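PDB 1YLM: hypothetical protein BSU32300 from Bacillus subtilis subsp. subtilis str. 168, which is probably the RNase toxin of a putative type VII toxin-antitoxin system, likely neutralised by its cognate antitoxin YutD. Local coordinates for residues Tyr2-Arg6 with Leu137-Phe143; Gly53-Ile57 with Ile71-Leu75; Glu88-Leu92 with Ala117-Leu122. All blocks are in the same frame, centred on the assembly; numbering follows the deposited sequence.

Contact 1 of 3, residues Tyr2-Arg6 with Leu137-Phe143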
ATOM      1  N   TYR A   2     -14.104  -8.786 -27.859  1.00 23.29           N
ATOM      2  CA  TYR A   2     -13.437  -8.273 -26.662  1.00 22.33           C
ATOM      3  C   TYR A   2     -14.442  -8.050 -25.545  1.00 22.28           C
ATOM      4  O   TYR A   2     -15.460  -7.375 -25.741  1.00 21.39           O
ATOM      5  CB  TYR A   2     -12.757  -6.941 -26.943  1.00 22.14           C
ATOM      6  CG  TYR A   2     -11.732  -6.979 -28.034  1.00 22.27           C
ATOM      7  CD1 TYR A   2     -10.669  -7.885 -27.990  1.00 22.60           C
ATOM      8  CD2 TYR A   2     -11.797  -6.083 -29.091  1.00 23.77           C
ATOM      9  CE1 TYR A   2      -9.709  -7.922 -29.002  1.00 22.87           C
ATOM     10  CE2 TYR A   2     -10.832  -6.097 -30.106  1.00 24.09           C
ATOM     11  CZ  TYR A   2      -9.804  -7.025 -30.059  1.00 23.36           C
ATOM     12  OH  TYR A   2      -8.845  -7.045 -31.056  1.00 24.94           O
ATOM     13  N   PHE A   3     -14.135  -8.619 -24.391  1.00 21.92           N
ATOM     14  CA  PHE A   3     -14.900  -8.397 -23.171  1.00 22.59           C
ATOM     15  C   PHE A   3     -13.994  -7.628 -22.213  1.00 21.64           C
ATOM     16  O   PHE A   3     -13.091  -8.189 -21.579  1.00 21.54           O
ATOM     17  CB  PHE A   3     -15.378  -9.717 -22.567  1.00 23.53           C
ATOM     18  CG  PHE A   3     -16.240 -10.536 -23.511  1.00 26.83           C
ATOM     19  CD1 PHE A   3     -15.654 -11.425 -24.416  1.00 28.90           C
ATOM     20  CD2 PHE A   3     -17.631 -10.401 -23.508  1.00 29.51           C
ATOM     21  CE1 PHE A   3     -16.443 -12.181 -25.303  1.00 29.17           C
ATOM     22  CE2 PHE A   3     -18.433 -11.148 -24.393  1.00 30.68           C
ATOM     23  CZ  PHE A   3     -17.827 -12.038 -25.294  1.00 29.55           C
ATOM     24  N   VAL A   4     -14.238  -6.329 -22.151  1.00 20.53           N
ATOM     25  CA  VAL A   4     -13.393  -5.401 -21.422  1.00 19.24           C
ATOM     26  C   VAL A   4     -14.152  -4.928 -20.184  1.00 18.49           C
ATOM     27  O   VAL A   4     -15.323  -4.548 -20.282  1.00 18.30           O
ATOM     28  CB  VAL A   4     -12.977  -4.203 -22.338  1.00 19.26           C
ATOM     29  CG1 VAL A   4     -12.011  -3.241 -21.621  1.00 19.28           C
ATOM     30  CG2 VAL A   4     -12.330  -4.718 -23.637  1.00 19.17           C
ATOM     31  N   ASP A   5     -13.494  -4.952 -19.023  1.00 18.38           N
ATOM     32  CA  ASP A   5     -14.126  -4.474 -17.788  1.00 17.40           C
ATOM     33  C   ASP A   5     -14.139  -2.940 -17.757  1.00 16.70           C
ATOM     34  O   ASP A   5     -13.430  -2.279 -16.990  1.00 16.05           O
ATOM     35  CB  ASP A   5     -13.485  -5.078 -16.545  1.00 17.41           C
ATOM     36  CG  ASP A   5     -14.358  -4.904 -15.289  1.00 19.05           C
ATOM     37  OD1 ASP A   5     -15.322  -4.085 -15.279  1.00 17.39           O
ATOM     38  OD2 ASP A   5     -14.061  -5.588 -14.299  1.00 19.95           O
ATOM     39  N   ARG A   6     -14.955  -2.378 -18.630  1.00 15.35           N
ATOM     40  CA  ARG A   6     -14.883  -0.961 -18.905  1.00 16.07           C
ATOM     41  C   ARG A   6     -15.318  -0.121 -17.708  1.00 15.54           C
ATOM     42  O   ARG A   6     -14.753   0.950 -17.470  1.00 15.83           O
ATOM     43  CB  ARG A   6     -15.734  -0.614 -20.140  1.00 15.34           C
ATOM     44  CG  ARG A   6     -15.486   0.809 -20.651  1.00 15.49           C
ATOM     45  CD  ARG A   6     -16.220   1.075 -21.987  1.00 16.71           C
ATOM     46  NE  ARG A   6     -15.854   2.387 -22.515  1.00 16.36           N
ATOM     47  CZ  ARG A   6     -16.053   2.785 -23.770  1.00 18.47           C
ATOM     48  NH1 ARG A   6     -16.634   1.977 -24.657  1.00 20.97           N
ATOM     49  NH2 ARG A   6     -15.668   4.000 -24.138  1.00 19.35           N
ATOM     50  N   LEU A 137     -14.042   0.093 -28.825  1.00 22.92           N
ATOM     51  CA  LEU A 137     -15.340  -0.368 -28.324  1.00 23.60           C
ATOM     52  C   LEU A 137     -16.472   0.616 -28.624  1.00 23.90           C
ATOM     53  O   LEU A 137     -17.651   0.301 -28.433  1.00 24.51           O
ATOM     54  CB  LEU A 137     -15.271  -0.608 -26.803  1.00 22.63           C
ATOM     55  CG  LEU A 137     -14.118  -1.461 -26.262  1.00 23.34           C
ATOM     56  CD1 LEU A 137     -14.140  -1.464 -24.751  1.00 20.24           C
ATOM     57  CD2 LEU A 137     -14.164  -2.880 -26.805  1.00 21.51           C
ATOM     58  N   GLY A 138     -16.115   1.811 -29.075  1.00 24.23           N
ATOM     59  CA  GLY A 138     -17.102   2.861 -29.268  1.00 24.36           C
ATOM     60  C   GLY A 138     -17.386   3.635 -27.987  1.00 24.78           C
ATOM     61  O   GLY A 138     -16.710   3.447 -26.961  1.00 24.47           O
ATOM     62  N   PRO A 139     -18.399   4.510 -28.029  1.00 25.24           N
ATOM     63  CA  PRO A 139     -18.638   5.477 -26.960  1.00 25.20           C
ATOM     64  C   PRO A 139     -19.277   4.929 -25.670  1.00 25.23           C
ATOM     65  O   PRO A 139     -19.276   5.623 -24.644  1.00 25.53           O
ATOM     66  CB  PRO A 139     -19.566   6.514 -27.617  1.00 26.18           C
ATOM     67  CG  PRO A 139     -20.180   5.809 -28.806  1.00 25.67           C
ATOM     68  CD  PRO A 139     -19.371   4.614 -29.139  1.00 25.79           C
ATOM     69  N   VAL A 140     -19.825   3.717 -25.712  1.00 24.82           N
ATOM     70  CA  VAL A 140     -20.754   3.290 -24.656  1.00 25.20           C
ATOM     71  C   VAL A 140     -20.486   1.909 -24.067  1.00 24.69           C
ATOM     72  O   VAL A 140     -20.555   1.723 -22.840  1.00 26.37           O
ATOM     73  CB  VAL A 140     -22.246   3.412 -25.149  1.00 25.43           C
ATOM     74  CG1 VAL A 140     -23.200   2.863 -24.143  1.00 26.67           C
ATOM     75  CG2 VAL A 140     -22.586   4.873 -25.479  1.00 26.05           C
ATOM     76  N   SER A 141     -20.187   0.939 -24.925  1.00 23.41           N
ATOM     77  CA  SER A 141     -20.207  -0.476 -24.536  1.00 22.73           C
ATOM     78  C   SER A 141     -18.870  -1.022 -24.045  1.00 22.38           C
ATOM     79  O   SER A 141     -17.803  -0.554 -24.449  1.00 22.08           O
ATOM     80  CB  SER A 141     -20.740  -1.350 -25.694  1.00 22.30           C
ATOM     81  OG  SER A 141     -20.717  -2.748 -25.377  1.00 22.45           O
ATOM     82  N   ALA A 142     -18.960  -2.024 -23.175  1.00 22.26           N
ATOM     83  CA  ALA A 142     -17.797  -2.762 -22.678  1.00 22.47           C
ATOM     84  C   ALA A 142     -17.361  -3.862 -23.650  1.00 22.80           C
ATOM     85  O   ALA A 142     -16.274  -4.417 -23.481  1.00 22.13           O
ATOM     86  CB  ALA A 142     -18.100  -3.372 -21.321  1.00 22.57           C
ATOM     87  N   PHE A 143     -18.209  -4.202 -24.637  1.00 22.33           N
ATOM     88  CA  PHE A 143     -17.895  -5.310 -25.551  1.00 22.98           C
ATOM     89  C   PHE A 143     -17.817  -4.900 -27.032  1.00 23.66           C
ATOM     90  O   PHE A 143     -18.555  -3.998 -27.459  1.00 23.92           O
ATOM     91  CB  PHE A 143     -18.889  -6.480 -25.390  1.00 23.87           C
ATOM     92  CG  PHE A 143     -19.178  -6.854 -23.955  1.00 24.30           C
ATOM     93  CD1 PHE A 143     -18.153  -7.111 -23.059  1.00 28.10           C
ATOM     94  CD2 PHE A 143     -20.483  -6.951 -23.502  1.00 25.23           C
ATOM     95  CE1 PHE A 143     -18.427  -7.460 -21.732  1.00 28.00           C
ATOM     96  CE2 PHE A 143     -20.759  -7.304 -22.187  1.00 24.78           C
ATOM     97  CZ  PHE A 143     -19.731  -7.565 -21.307  1.00 26.11           C
TER
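Val-4 N donates to Ala-142 O at 3.1 Å, the single backbone hydrogen bond between the N-terminal run Tyr-2 to Arg-6 and the C-terminal turn Leu-137 to Phe-143, and beside it Phe-143 CA makes a CH...O contact of 3.2 Å with Tyr-2 O. Most of the grip, though, comes from Arg-6. Its CG stands anti to the backbone N (chi1 -169°) and the chain runs on extended to NE, which carries the guanidinium into the curve of the turn. There NH1 bonds to two carbonyls at once, Gly-138 O at 2.7 Å and Ser-141 O at 2.8 Å. NH2 shares the first of them, a longer and more bent bond of 3.1 Å to Gly-138 O. Both oxygens lie in the guanidinium plane; seen from the Gly-138 carbonyl, NH2 is in its plane while NH1 sits above it.

Gly-138, the first residue beyond helix 119-137, leaves helical angles with positive phi. Further round, next to the Ser-141 carbonyl that NH1 holds, Ser-141 OG accepts from Phe-143 N at 3.0 Å, an ST turn. Phe-3 CD2 lies over one face of the Phe-143 ring, 3.4 Å from Phe-143 CD1, and Ala-142 CB lies toward the rim of the opposite face. The two rings are inclined by 58°, an oblique pair. On the inner side Leu-137 CD1 touches Val-4 CB at 3.8 Å, and both side chains also rest on Phe-60.

Arg-6 NE is taken up by a salt bridge to Glu-10, so the guanidinium meets a carboxylate on one part of its rim and carbonyls on another. The positive charge is thus probably well balanced, and Arg-6 makes three of the four hydrogen bonds that join the chain's two ends at the surface.

Contact 2 of 3, residues Gly53-Ile57 with Ile71-Leu75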
ATOM      1  N   GLY A  53      -3.795  -1.192 -16.715  1.00 15.70           N
ATOM      2  CA  GLY A  53      -2.979  -1.935 -17.690  1.00 16.36           C
ATOM      3  C   GLY A  53      -3.342  -3.411 -17.769  1.00 16.72           C
ATOM      4  O   GLY A  53      -3.564  -3.940 -18.877  1.00 16.72           O
ATOM      5  N   ASN A  54      -3.412  -4.081 -16.617  1.00 16.83           N
ATOM      6  CA  ASN A  54      -3.868  -5.481 -16.570  1.00 17.16           C
ATOM      7  C   ASN A  54      -5.252  -5.660 -17.181  1.00 17.04           C
ATOM      8  O   ASN A  54      -5.476  -6.601 -17.936  1.00 16.32           O
ATOM      9  CB  ASN A  54      -3.891  -6.054 -15.142  1.00 18.03           C
ATOM     10  CG  ASN A  54      -2.524  -6.518 -14.659  1.00 20.93           C
ATOM     11  OD1 ASN A  54      -2.200  -6.369 -13.473  1.00 25.44           O
ATOM     12  ND2 ASN A  54      -1.727  -7.089 -15.551  1.00 21.91           N
ATOM     13  N   ASP A  55      -6.194  -4.783 -16.828  1.00 16.91           N
ATOM     14  CA  ASP A  55      -7.566  -4.886 -17.361  1.00 17.50           C
ATOM     15  C   ASP A  55      -7.585  -4.702 -18.885  1.00 16.65           C
ATOM     16  O   ASP A  55      -8.305  -5.405 -19.606  1.00 16.13           O
ATOM     17  CB  ASP A  55      -8.498  -3.876 -16.667  1.00 17.19           C
ATOM     18  CG  ASP A  55      -8.747  -4.221 -15.205  1.00 20.80           C
ATOM     19  OD1 ASP A  55      -8.541  -5.398 -14.827  1.00 21.35           O
ATOM     20  OD2 ASP A  55      -9.139  -3.318 -14.434  1.00 22.63           O
HETATM   21  N   MSE A  56      -6.786  -3.762 -19.371  1.00 16.67           N
HETATM   22  CA  MSE A  56      -6.614  -3.541 -20.822  1.00 16.72           C
HETATM   23  C   MSE A  56      -6.091  -4.809 -21.516  1.00 17.43           C
HETATM   24  O   MSE A  56      -6.618  -5.280 -22.520  1.00 16.33           O
HETATM   25  CB  MSE A  56      -5.604  -2.414 -21.070  1.00 16.73           C
HETATM   26  CG  MSE A  56      -6.050  -1.012 -20.723  1.00 17.37           C
HETATM   27 SE   MSE A  56      -7.056  -0.301 -22.062  1.00 28.13          SE
HETATM   28  CE  MSE A  56      -8.316  -0.532 -21.514  1.00  2.00           C
ATOM     29  N   ILE A  57      -5.018  -5.350 -20.959  1.00 17.73           N
ATOM     30  CA  ILE A  57      -4.341  -6.508 -21.529  1.00 17.90           C
ATOM     31  C   ILE A  57      -5.276  -7.723 -21.552  1.00 18.22           C
ATOM     32  O   ILE A  57      -5.438  -8.375 -22.598  1.00 18.64           O
ATOM     33  CB  ILE A  57      -3.042  -6.789 -20.713  1.00 17.76           C
ATOM     34  CG1 ILE A  57      -1.969  -5.752 -21.058  1.00 17.88           C
ATOM     35  CG2 ILE A  57      -2.539  -8.222 -20.930  1.00 19.79           C
ATOM     36  CD1 ILE A  57      -0.733  -5.798 -20.115  1.00 17.91           C
ATOM     37  N   ILE A  71       3.927  -4.796 -17.885  1.00 23.68           N
ATOM     38  CA  ILE A  71       2.672  -4.160 -18.312  1.00 22.21           C
ATOM     39  C   ILE A  71       2.851  -2.982 -19.273  1.00 21.79           C
ATOM     40  O   ILE A  71       2.188  -2.923 -20.322  1.00 20.81           O
ATOM     41  CB  ILE A  71       1.805  -3.780 -17.075  1.00 22.34           C
ATOM     42  CG1 ILE A  71       1.341  -5.058 -16.376  1.00 21.43           C
ATOM     43  CG2 ILE A  71       0.607  -2.926 -17.480  1.00 20.61           C
ATOM     44  CD1 ILE A  71       0.756  -4.872 -14.991  1.00 21.54           C
HETATM   45  N   MSE A  72       3.755  -2.055 -18.944  1.00 21.19           N
HETATM   46  CA  MSE A  72       3.895  -0.827 -19.739  1.00 21.90           C
HETATM   47  C   MSE A  72       4.438  -1.116 -21.119  1.00 21.28           C
HETATM   48  O   MSE A  72       4.002  -0.524 -22.101  1.00 20.59           O
HETATM   49  CB  MSE A  72       4.792   0.206 -19.048  1.00 22.61           C
HETATM   50  CG  MSE A  72       4.218   0.760 -17.756  1.00 24.58           C
HETATM   51 SE   MSE A  72       2.425   1.601 -17.925  1.00 39.85          SE
HETATM   52  CE  MSE A  72       2.656   2.395 -19.693  1.00 10.79           C
ATOM     53  N   ASP A  73       5.401  -2.027 -21.173  1.00 20.65           N
ATOM     54  CA  ASP A  73       6.002  -2.456 -22.424  1.00 21.00           C
ATOM     55  C   ASP A  73       4.950  -3.018 -23.379  1.00 20.25           C
ATOM     56  O   ASP A  73       4.984  -2.753 -24.570  1.00 20.72           O
ATOM     57  CB  ASP A  73       7.102  -3.485 -22.144  1.00 21.77           C
ATOM     58  CG  ASP A  73       8.344  -2.854 -21.499  1.00 24.07           C
ATOM     59  OD1 ASP A  73       8.545  -1.627 -21.661  1.00 26.00           O
ATOM     60  OD2 ASP A  73       9.098  -3.593 -20.822  1.00 27.27           O
ATOM     61  N   ILE A  74       3.998  -3.759 -22.839  1.00 19.85           N
ATOM     62  CA  ILE A  74       2.914  -4.321 -23.659  1.00 19.30           C
ATOM     63  C   ILE A  74       1.972  -3.217 -24.172  1.00 19.08           C
ATOM     64  O   ILE A  74       1.627  -3.183 -25.362  1.00 18.55           O
ATOM     65  CB  ILE A  74       2.167  -5.449 -22.899  1.00 19.75           C
ATOM     66  CG1 ILE A  74       3.096  -6.666 -22.708  1.00 18.64           C
ATOM     67  CG2 ILE A  74       0.868  -5.830 -23.654  1.00 18.48           C
ATOM     68  CD1 ILE A  74       2.759  -7.505 -21.479  1.00 21.61           C
ATOM     69  N   LEU A  75       1.619  -2.274 -23.296  1.00 18.92           N
ATOM     70  CA  LEU A  75       0.814  -1.109 -23.700  1.00 19.23           C
ATOM     71  C   LEU A  75       1.511  -0.264 -24.768  1.00 19.34           C
ATOM     72  O   LEU A  75       0.861   0.288 -25.663  1.00 18.91           O
ATOM     73  CB  LEU A  75       0.460  -0.245 -22.476  1.00 17.85           C
ATOM     74  CG  LEU A  75      -0.436  -0.941 -21.442  1.00 18.17           C
ATOM     75  CD1 LEU A  75      -0.728  -0.024 -20.234  1.00 15.87           C
ATOM     76  CD2 LEU A  75      -1.751  -1.413 -22.064  1.00 18.07           C
TER
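Gly-53 and Ile-71 meet where the backbones come nearest, CA to CA 6.1 Å. With no side chain on Gly-53, the branches opposite pack straight onto its backbone: Ile-71 CG2 reaches Gly-53 CA at 3.7 Å, and Leu-75 CD1 arrives at the same CA at 3.9 Å. One turn further on, Ile-57 lies crosswise to Ile-74, about at right angles, with its CG1 3.8 Å from Ile-74 CG2. The axes of the two short helical segments approach to 10.0 Å and are inclined at 48°. This is helix packing inside the all-helical HepT-like domain, the short helix 71-77 lying against the long helix 32-59; the Ile-71 side chain is about 9 Å from that of Arg-96, the active-site residue by similarity.

The contact loosens on the Met-56 flank. Met-56, modelled as selenomethionine, offers little beyond CB, which is 4.1 Å from Leu-75 CD2; its chain bends away toward Ile-129 and Leu-133 of helix 119-137. The partly exposed margin is at Asn-54, where the touch is small but close: its amide meets Ile-71 at about a right angle, ND2 lying 3.4 Å from Ile-71 CD1, a polar group against a methyl, with Pro-65 of the connecting loop also touching Asn-54.

Contact 3 of 3, residues Glu88-Leu92 with Ala117-Leu122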
ATOM      1  N   GLU A  88       8.654   6.739 -19.089  1.00 22.07           N
ATOM      2  CA  GLU A  88       8.407   7.664 -17.978  1.00 21.94           C
ATOM      3  C   GLU A  88       7.564   7.016 -16.887  1.00 21.48           C
ATOM      4  O   GLU A  88       7.911   7.069 -15.707  1.00 20.81           O
ATOM      5  CB  GLU A  88       7.724   8.928 -18.473  1.00 22.11           C
ATOM      6  CG  GLU A  88       8.672   9.898 -19.177  1.00 24.30           C
ATOM      7  CD  GLU A  88       8.111  11.291 -19.245  1.00 27.53           C
ATOM      8  OE1 GLU A  88       7.926  11.911 -18.176  1.00 28.90           O
ATOM      9  OE2 GLU A  88       7.860  11.779 -20.363  1.00 29.00           O
ATOM     10  N   LEU A  89       6.457   6.386 -17.286  1.00 20.53           N
ATOM     11  CA  LEU A  89       5.583   5.724 -16.313  1.00 19.26           C
ATOM     12  C   LEU A  89       6.302   4.573 -15.613  1.00 19.25           C
ATOM     13  O   LEU A  89       6.127   4.372 -14.413  1.00 18.80           O
ATOM     14  CB  LEU A  89       4.259   5.290 -16.953  1.00 19.05           C
ATOM     15  CG  LEU A  89       3.390   6.464 -17.463  1.00 18.87           C
ATOM     16  CD1 LEU A  89       2.092   5.976 -18.097  1.00 18.84           C
ATOM     17  CD2 LEU A  89       3.078   7.511 -16.414  1.00 20.04           C
ATOM     18  N   LYS A  90       7.155   3.856 -16.339  1.00 18.71           N
ATOM     19  CA  LYS A  90       7.967   2.803 -15.733  1.00 19.43           C
ATOM     20  C   LYS A  90       8.836   3.322 -14.574  1.00 19.32           C
ATOM     21  O   LYS A  90       9.044   2.616 -13.587  1.00 18.16           O
ATOM     22  CB  LYS A  90       8.861   2.129 -16.772  1.00 19.17           C
ATOM     23  CG  LYS A  90       8.149   1.120 -17.692  1.00 20.48           C
ATOM     24  CD  LYS A  90       9.026   0.804 -18.916  1.00 21.21           C
ATOM     25  CE  LYS A  90       9.791  -0.469 -18.727  1.00 26.38           C
ATOM     26  NZ  LYS A  90      10.610  -0.769 -19.945  1.00 27.25           N
ATOM     27  N   LYS A  91       9.353   4.540 -14.704  1.00 19.39           N
ATOM     28  CA  LYS A  91      10.233   5.110 -13.670  1.00 20.51           C
ATOM     29  C   LYS A  91       9.481   5.351 -12.358  1.00 19.55           C
ATOM     30  O   LYS A  91      10.046   5.147 -11.276  1.00 18.67           O
ATOM     31  CB  LYS A  91      10.902   6.400 -14.163  1.00 21.13           C
ATOM     32  CG  LYS A  91      11.893   6.168 -15.314  1.00 21.72           C
ATOM     33  CD  LYS A  91      12.394   7.496 -15.903  1.00 23.37           C
ATOM     34  CE  LYS A  91      13.400   7.242 -17.068  1.00 26.13           C
ATOM     35  NZ  LYS A  91      14.429   6.239 -16.723  1.00 30.64           N
ATOM     36  N   LEU A  92       8.208   5.752 -12.455  1.00 18.35           N
ATOM     37  CA  LEU A  92       7.360   5.869 -11.262  1.00 18.22           C
ATOM     38  C   LEU A  92       7.027   4.498 -10.701  1.00 17.11           C
ATOM     39  O   LEU A  92       7.095   4.277  -9.486  1.00 16.16           O
ATOM     40  CB  LEU A  92       6.050   6.626 -11.541  1.00 18.10           C
ATOM     41  CG  LEU A  92       5.082   6.687 -10.336  1.00 18.58           C
ATOM     42  CD1 LEU A  92       5.680   7.414  -9.109  1.00 21.10           C
ATOM     43  CD2 LEU A  92       3.770   7.344 -10.749  1.00 19.55           C
ATOM     44  N   ALA A 117       8.400  15.040 -12.106  1.00 21.58           N
ATOM     45  CA  ALA A 117       9.167  14.827 -13.333  1.00 21.59           C
ATOM     46  C   ALA A 117       8.336  14.178 -14.442  1.00 21.58           C
ATOM     47  O   ALA A 117       8.611  14.378 -15.620  1.00 21.75           O
ATOM     48  CB  ALA A 117      10.390  13.986 -13.041  1.00 21.74           C
ATOM     49  N   HIS A 118       7.346  13.375 -14.059  1.00 21.03           N
ATOM     50  CA  HIS A 118       6.539  12.634 -15.036  1.00 20.96           C
ATOM     51  C   HIS A 118       5.079  13.048 -15.003  1.00 21.03           C
ATOM     52  O   HIS A 118       4.208  12.287 -15.404  1.00 20.64           O
ATOM     53  CB  HIS A 118       6.720  11.123 -14.825  1.00 20.66           C
ATOM     54  CG  HIS A 118       8.162  10.703 -14.782  1.00 21.55           C
ATOM     55  ND1 HIS A 118       9.040  10.965 -15.813  1.00 23.18           N
ATOM     56  CD2 HIS A 118       8.889  10.090 -13.817  1.00 21.35           C
ATOM     57  CE1 HIS A 118      10.239  10.503 -15.500  1.00 22.47           C
ATOM     58  NE2 HIS A 118      10.178   9.971 -14.291  1.00 23.68           N
ATOM     59  N   GLN A 119       4.813  14.273 -14.552  1.00 21.01           N
ATOM     60  CA  GLN A 119       3.441  14.704 -14.344  1.00 21.65           C
ATOM     61  C   GLN A 119       2.647  14.770 -15.658  1.00 21.44           C
ATOM     62  O   GLN A 119       1.487  14.369 -15.695  1.00 21.31           O
ATOM     63  CB  GLN A 119       3.392  16.031 -13.575  1.00 22.32           C
ATOM     64  CG  GLN A 119       1.991  16.382 -13.078  1.00 23.91           C
ATOM     65  CD  GLN A 119       1.972  17.539 -12.111  1.00 26.31           C
ATOM     66  OE1 GLN A 119       2.975  17.849 -11.481  1.00 29.13           O
ATOM     67  NE2 GLN A 119       0.816  18.180 -11.981  1.00 26.69           N
ATOM     68  N   THR A 120       3.275  15.231 -16.742  1.00 21.62           N
ATOM     69  CA  THR A 120       2.587  15.280 -18.040  1.00 21.80           C
ATOM     70  C   THR A 120       2.150  13.884 -18.548  1.00 21.31           C
ATOM     71  O   THR A 120       0.997  13.715 -18.971  1.00 21.62           O
ATOM     72  CB  THR A 120       3.418  16.028 -19.118  1.00 22.78           C
ATOM     73  OG1 THR A 120       3.628  17.390 -18.703  1.00 24.39           O
ATOM     74  CG2 THR A 120       2.674  16.046 -20.449  1.00 23.27           C
ATOM     75  N   ALA A 121       3.056  12.904 -18.509  1.00 20.74           N
ATOM     76  CA  ALA A 121       2.725  11.514 -18.868  1.00 20.63           C
ATOM     77  C   ALA A 121       1.623  10.973 -17.945  1.00 20.79           C
ATOM     78  O   ALA A 121       0.693  10.287 -18.392  1.00 20.31           O
ATOM     79  CB  ALA A 121       3.945  10.631 -18.811  1.00 19.86           C
ATOM     80  N   LEU A 122       1.702  11.306 -16.660  1.00 20.21           N
ATOM     81  CA  LEU A 122       0.630  10.916 -15.731  1.00 20.54           C
ATOM     82  C   LEU A 122      -0.737  11.496 -16.119  1.00 20.92           C
ATOM     83  O   LEU A 122      -1.721  10.756 -16.227  1.00 20.11           O
ATOM     84  CB  LEU A 122       1.003  11.267 -14.283  1.00 20.50           C
ATOM     85  CG  LEU A 122       2.123  10.408 -13.680  1.00 19.58           C
ATOM     86  CD1 LEU A 122       2.627  11.006 -12.378  1.00 19.56           C
ATOM     87  CD2 LEU A 122       1.653   8.959 -13.467  1.00 19.21           C
TER
HETATM   88  O   HOH W   1       5.998  13.695 -18.462  1.00 24.80           O
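Leu-122 CD2 is the centre of the contact, touched by Leu-89 CD2 at 3.6 Å and by Leu-92 CD2 at 3.8 Å. Leu-92 gets there by holding CG anti to its N (chi1 176°), whereas Leu-89 sets off away from the partner helix and its CD2 methyl comes back to it. That same Leu-89 CD2 also lies 4.0 Å from Ala-121 CB, which is near Glu-88 CB as well. Phe-16, Leu-20 and Ile-49 pack on Leu-122, so the centre belongs to the general core of the helical domain. The Leu-92 side chain is about 8 Å from that of Arg-96, the active-site residue by similarity.

Moving outward, His-118 spans the seam at the N-cap position of helix 119-137. Its ring is sandwiched: Glu-88 O sits over the centre of one face and Ala-117 CB over the centre of the other. Lys-91 comes across it at about a right angle, CB 3.6 Å from His-118 NE2, before its ammonium end turns away.

At the polar edge, His-118 ND1 donates to Glu-88 OE1 at 2.8 Å. The bond is fairly straight (161°), lies close to the ring plane and uses the anti lone pair of OE1, with carboxylate and ring planes 59° apart. OE1 also takes a hydrogen bond from a water 2.6 Å away, and that water accepts from Ala-121 N at 3.0 Å.

Ala-121 N belongs to the first turn of helix 119-137, where amides have no carbonyl of their own helix to bond. Glu-88 therefore serves that helix start twice, through the histidine and through the water, and its negative charge should be favoured there. The ND1 bond also fixes the ring's rotation, and an acidic partner would probably raise the basicity of His-118.

In the fold
Contact 2 is the most buried and almost entirely apolar, with a single amide at its margin, contact 3 is core on one side and polar on the other, and contact 1 is a surface clasp about 20 Å from the chain centre, built largely on hydrogen bonds. Contacts 1 and 3 use opposite ends of helix 119-137, its C-terminal exit and its start, and lie on opposite sides of the chain's centre, 27 Å apart between contact centres. Contacts 2 and 3 touch through the successive helices 71-77 and 83-93: Asp-73 and Lys-90 form a salt bridge, and Met-72 packs on Leu-89. Along the chain, both are nested within the loop that contact 1 closes.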